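Local coordinates for protein phosphoribosylformylglycinamidine synthase 2 (Thermus thermophilus, PDB 3VIU) that is a phosphoribosylformylglycinamidine synthase 2 (FGAM synthase II), a PurM-like protein built from two related halves, with ADP and a magnesium ion bound, at residues I8-I18 / L31-S39. Sequence-based numbering, arbitrary orientation.
Sequences IGIPEGEYREI and LLLFKVMWS
Ile-18 turns its CG1 branch beside its own backbone N, anti to the carbonyl carbon (chi1 -67°), and this puts its branches against Phe-34 and Trp-38. Its CG2 sits over one face of the Phe-34 ring, 3.7 Å from the ring centroid and 14° off the normal. Its CG1 lies over a face of the Trp-38 six-membered ring, 3.9 Å from that centroid. Both are CH-pi contacts. Ile-18 CD1 also touches Phe-34 CG at 3.4 Å.

Glu-14 runs past Trp-38 in the opposite direction. Its CB meets the indole at the edge, in the ring plane, and its carboxylate plane is tilted 62° from the indole. Glu-14 OE1 comes within 3.5 Å of Trp-38 CE3. The polar ends are held outside the pair: Glu-14 OE2 by Lys-45 and Tyr-366, and Trp-38 NE1 by the carbonyl of Ala-359.

Nearer the start of helix 28-37, Ile-8 CD1 packs on Leu-31 CD2, but Ile-8 is poorly ordered and the spacing is less sure. One turn further on, Ile-10 CG1 lies 3.7 Å from Lys-35 CA. Lys-35 CD lies against Ile-8, about 3.7 Å from Ile-8 CB. No hydrogen bond crosses the contact, so apolar packing carries it.

Both segments belong to the amidotransferase linker domain near the N-terminus. The contact joins helix 12-22, and the turn before it, to helix 28-37. Helix 2-8 touches Tyr-15 and Leu-31, while helices 264-275 and 296-301 pack on helix 28-37 through Leu-33, Val-36 and Met-37 among others.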
loop_
_atom_site.group_PDB
_atom_site.type_symbol
_atom_site.label_atom_id
_atom_site.label_comp_id
_atom_site.label_asym_id
_atom_site.label_seq_id
_atom_site.Cartn_x
_atom_site.Cartn_y
_atom_site.Cartn_z
ATOM N N ILE A 8 22.367 -24.666 3.799
ATOM C CA ILE A 8 22.053 -23.349 3.251
ATOM C C ILE A 8 20.675 -22.864 3.699
ATOM O O ILE A 8 20.387 -21.668 3.655
ATOM C CB ILE A 8 22.108 -23.351 1.704
ATOM C CG1 ILE A 8 21.081 -24.334 1.141
ATOM C CG2 ILE A 8 23.507 -23.723 1.236
ATOM C CD1 ILE A 8 21.011 -24.344 -0.371
ATOM N N GLY A 9 19.826 -23.798 4.128
ATOM C CA GLY A 9 18.500 -23.427 4.589
ATOM C C GLY A 9 17.339 -24.161 3.942
ATOM O O GLY A 9 16.181 -23.841 4.212
ATOM N N ILE A 10 17.635 -25.144 3.098
ATOM C CA ILE A 10 16.581 -25.899 2.428
ATOM C C ILE A 10 16.152 -27.146 3.192
ATOM O O ILE A 10 16.922 -28.097 3.343
ATOM C CB ILE A 10 16.999 -26.300 0.999
ATOM C CG1 ILE A 10 17.068 -25.046 0.119
ATOM C CG2 ILE A 10 16.012 -27.315 0.427
ATOM C CD1 ILE A 10 17.406 -25.312 -1.329
ATOM N N PRO A 11 14.900 -27.153 3.676
ATOM C CA PRO A 11 14.287 -28.245 4.439
ATOM C C PRO A 11 14.445 -29.611 3.773
ATOM O O PRO A 11 14.384 -29.728 2.548
ATOM C CB PRO A 11 12.824 -27.816 4.528
ATOM C CG PRO A 11 12.916 -26.327 4.550
ATOM C CD PRO A 11 13.936 -26.055 3.477
ATOM N N GLU A 12 14.639 -30.640 4.591
ATOM C CA GLU A 12 14.806 -32.000 4.092
ATOM C C GLU A 12 13.645 -32.382 3.181
ATOM O O GLU A 12 13.849 -32.932 2.095
ATOM C CB GLU A 12 14.888 -32.990 5.259
ATOM C CG GLU A 12 15.093 -34.439 4.836
ATOM C CD GLU A 12 16.405 -34.649 4.100
ATOM O OE1 GLU A 12 17.478 -34.437 4.708
ATOM O OE2 GLU A 12 16.361 -35.022 2.909
ATOM N N GLY A 13 12.428 -32.090 3.635
ATOM C CA GLY A 13 11.248 -32.403 2.854
ATOM C C GLY A 13 11.263 -31.675 1.525
ATOM O O GLY A 13 10.969 -32.260 0.484
ATOM N N GLU A 14 11.614 -30.394 1.558
ATOM C CA GLU A 14 11.667 -29.590 0.345
ATOM C C GLU A 14 12.771 -30.043 -0.597
ATOM O O GLU A 14 12.604 -30.017 -1.815
ATOM C CB GLU A 14 11.857 -28.113 0.694
ATOM C CG GLU A 14 10.551 -27.349 0.785
ATOM C CD GLU A 14 10.742 -25.896 1.153
ATOM O OE1 GLU A 14 11.630 -25.245 0.566
ATOM O OE2 GLU A 14 9.993 -25.404 2.022
ATOM N N TYR A 15 13.901 -30.458 -0.032
ATOM C CA TYR A 15 15.024 -30.921 -0.837
ATOM C C TYR A 15 14.666 -32.225 -1.528
ATOM O O TYR A 15 15.009 -32.439 -2.689
ATOM C CB TYR A 15 16.271 -31.118 0.036
ATOM C CG TYR A 15 17.440 -31.734 -0.702
ATOM C CD1 TYR A 15 17.598 -33.120 -0.772
ATOM C CD2 TYR A 15 18.371 -30.933 -1.363
ATOM C CE1 TYR A 15 18.653 -33.691 -1.483
ATOM C CE2 TYR A 15 19.429 -31.492 -2.079
ATOM C CZ TYR A 15 19.563 -32.870 -2.135
ATOM O OH TYR A 15 20.601 -33.423 -2.847
ATOM N N ARG A 16 13.973 -33.098 -0.810
ATOM C CA ARG A 16 13.577 -34.373 -1.376
ATOM C C ARG A 16 12.637 -34.142 -2.554
ATOM O O ARG A 16 12.660 -34.888 -3.534
ATOM C CB ARG A 16 12.883 -35.236 -0.319
ATOM C CG ARG A 16 12.856 -36.711 -0.681
ATOM C CD ARG A 16 14.279 -37.247 -0.792
ATOM N NE ARG A 16 14.942 -37.260 0.509
ATOM C CZ ARG A 16 16.254 -37.132 0.692
ATOM N NH1 ARG A 16 16.750 -37.167 1.921
ATOM N NH2 ARG A 16 17.067 -36.955 -0.345
ATOM N N GLU A 17 11.815 -33.101 -2.459
ATOM C CA GLU A 17 10.874 -32.796 -3.525
ATOM C C GLU A 17 11.595 -32.230 -4.743
ATOM O O GLU A 17 11.150 -32.405 -5.874
ATOM C CB GLU A 17 9.812 -31.806 -3.041
ATOM C CG GLU A 17 8.570 -31.792 -3.925
ATOM C CD GLU A 17 7.410 -31.038 -3.305
ATOM O OE1 GLU A 17 7.099 -31.286 -2.118
ATOM O OE2 GLU A 17 6.800 -30.203 -4.010
ATOM N N ILE A 18 12.714 -31.556 -4.504
ATOM C CA ILE A 18 13.494 -30.977 -5.588
ATOM C C ILE A 18 14.201 -32.058 -6.396
ATOM O O ILE A 18 14.345 -31.930 -7.609
ATOM C CB ILE A 18 14.549 -29.973 -5.050
ATOM C CG1 ILE A 18 13.841 -28.751 -4.453
ATOM C CG2 ILE A 18 15.499 -29.549 -6.172
ATOM C CD1 ILE A 18 14.766 -27.758 -3.806
ATOM N N LEU A 31 21.141 -25.626 -6.422
ATOM C CA LEU A 31 20.658 -25.674 -5.052
ATOM C C LEU A 31 20.414 -24.246 -4.571
ATOM O O LEU A 31 19.364 -23.940 -4.003
ATOM C CB LEU A 31 21.680 -26.357 -4.142
ATOM C CG LEU A 31 21.144 -27.417 -3.168
ATOM C CD1 LEU A 31 22.238 -27.763 -2.178
ATOM C CD2 LEU A 31 19.922 -26.910 -2.424
ATOM N N LEU A 32 21.393 -23.376 -4.804
ATOM C CA LEU A 32 21.287 -21.982 -4.399
ATOM C C LEU A 32 20.085 -21.302 -5.056
ATOM O O LEU A 32 19.453 -20.436 -4.452
ATOM C CB LEU A 32 22.593 -21.243 -4.728
ATOM C CG LEU A 32 23.616 -21.081 -3.588
ATOM C CD1 LEU A 32 23.564 -22.261 -2.645
ATOM C CD2 LEU A 32 25.016 -20.930 -4.167
ATOM N N LEU A 33 19.759 -21.701 -6.282
ATOM C CA LEU A 33 18.617 -21.123 -6.979
ATOM C C LEU A 33 17.312 -21.473 -6.248
ATOM O O LEU A 33 16.448 -20.611 -6.038
ATOM C CB LEU A 33 18.555 -21.632 -8.427
ATOM C CG LEU A 33 19.713 -21.280 -9.380
ATOM C CD1 LEU A 33 19.419 -21.840 -10.766
ATOM C CD2 LEU A 33 19.905 -19.772 -9.458
ATOM N N PHE A 34 17.170 -22.737 -5.860
ATOM C CA PHE A 34 15.971 -23.166 -5.156
ATOM C C PHE A 34 15.839 -22.511 -3.786
ATOM O O PHE A 34 14.757 -22.069 -3.408
ATOM C CB PHE A 34 15.946 -24.685 -4.999
ATOM C CG PHE A 34 15.442 -25.406 -6.213
ATOM C CD1 PHE A 34 16.328 -25.952 -7.136
ATOM C CD2 PHE A 34 14.077 -25.518 -6.449
ATOM C CE1 PHE A 34 15.854 -26.601 -8.280
ATOM C CE2 PHE A 34 13.598 -26.159 -7.582
ATOM C CZ PHE A 34 14.487 -26.702 -8.500
ATOM N N LYS A 35 16.940 -22.447 -3.046
ATOM C CA LYS A 35 16.910 -21.840 -1.726
ATOM C C LYS A 35 16.214 -20.484 -1.798
ATOM O O LYS A 35 15.397 -20.153 -0.940
ATOM C CB LYS A 35 18.330 -21.662 -1.173
ATOM C CG LYS A 35 18.362 -21.037 0.225
ATOM C CD LYS A 35 19.775 -20.679 0.687
ATOM C CE LYS A 35 20.383 -19.564 -0.165
ATOM N NZ LYS A 35 21.703 -19.086 0.360
ATOM N N VAL A 36 16.518 -19.713 -2.838
ATOM C CA VAL A 36 15.933 -18.386 -3.001
ATOM C C VAL A 36 14.544 -18.376 -3.648
ATOM O O VAL A 36 13.660 -17.640 -3.208
ATOM C CB VAL A 36 16.882 -17.463 -3.813
ATOM C CG1 VAL A 36 16.278 -16.065 -3.947
ATOM C CG2 VAL A 36 18.240 -17.381 -3.118
HETATM N N MSE A 37 14.344 -19.184 -4.683
HETATM C CA MSE A 37 13.046 -19.220 -5.353
HETATM C C MSE A 37 11.955 -19.891 -4.524
HETATM O O MSE A 37 10.770 -19.638 -4.730
HETATM C CB MSE A 37 13.164 -19.919 -6.710
HETATM C CG MSE A 37 13.915 -19.105 -7.754
HETATM SE SE MSE A 37 13.044 -17.401 -8.183
HETATM C CE MSE A 37 11.677 -18.053 -9.402
ATOM N N TRP A 38 12.360 -20.736 -3.582
ATOM C CA TRP A 38 11.419 -21.446 -2.727
ATOM C C TRP A 38 11.250 -20.822 -1.342
ATOM O O TRP A 38 10.533 -21.357 -0.496
ATOM C CB TRP A 38 11.848 -22.909 -2.608
ATOM C CG TRP A 38 11.371 -23.742 -3.754
ATOM C CD1 TRP A 38 11.093 -23.314 -5.022
ATOM C CD2 TRP A 38 11.087 -25.148 -3.735
ATOM N NE1 TRP A 38 10.649 -24.363 -5.790
ATOM C CE2 TRP A 38 10.637 -25.501 -5.025
ATOM C CE3 TRP A 38 11.171 -26.145 -2.750
ATOM C CZ2 TRP A 38 10.271 -26.808 -5.360
ATOM C CZ3 TRP A 38 10.807 -27.444 -3.084
ATOM C CH2 TRP A 38 10.362 -27.763 -4.380
ATOM N N SER A 39 11.915 -19.694 -1.111
ATOM C CA SER A 39 11.813 -18.995 0.168
ATOM C C SER A 39 10.420 -18.359 0.219
ATOM O O SER A 39 9.826 -18.090 -0.828
ATOM C CB SER A 39 12.888 -17.904 0.273
ATOM O OG SER A 39 12.626 -16.831 -0.619
#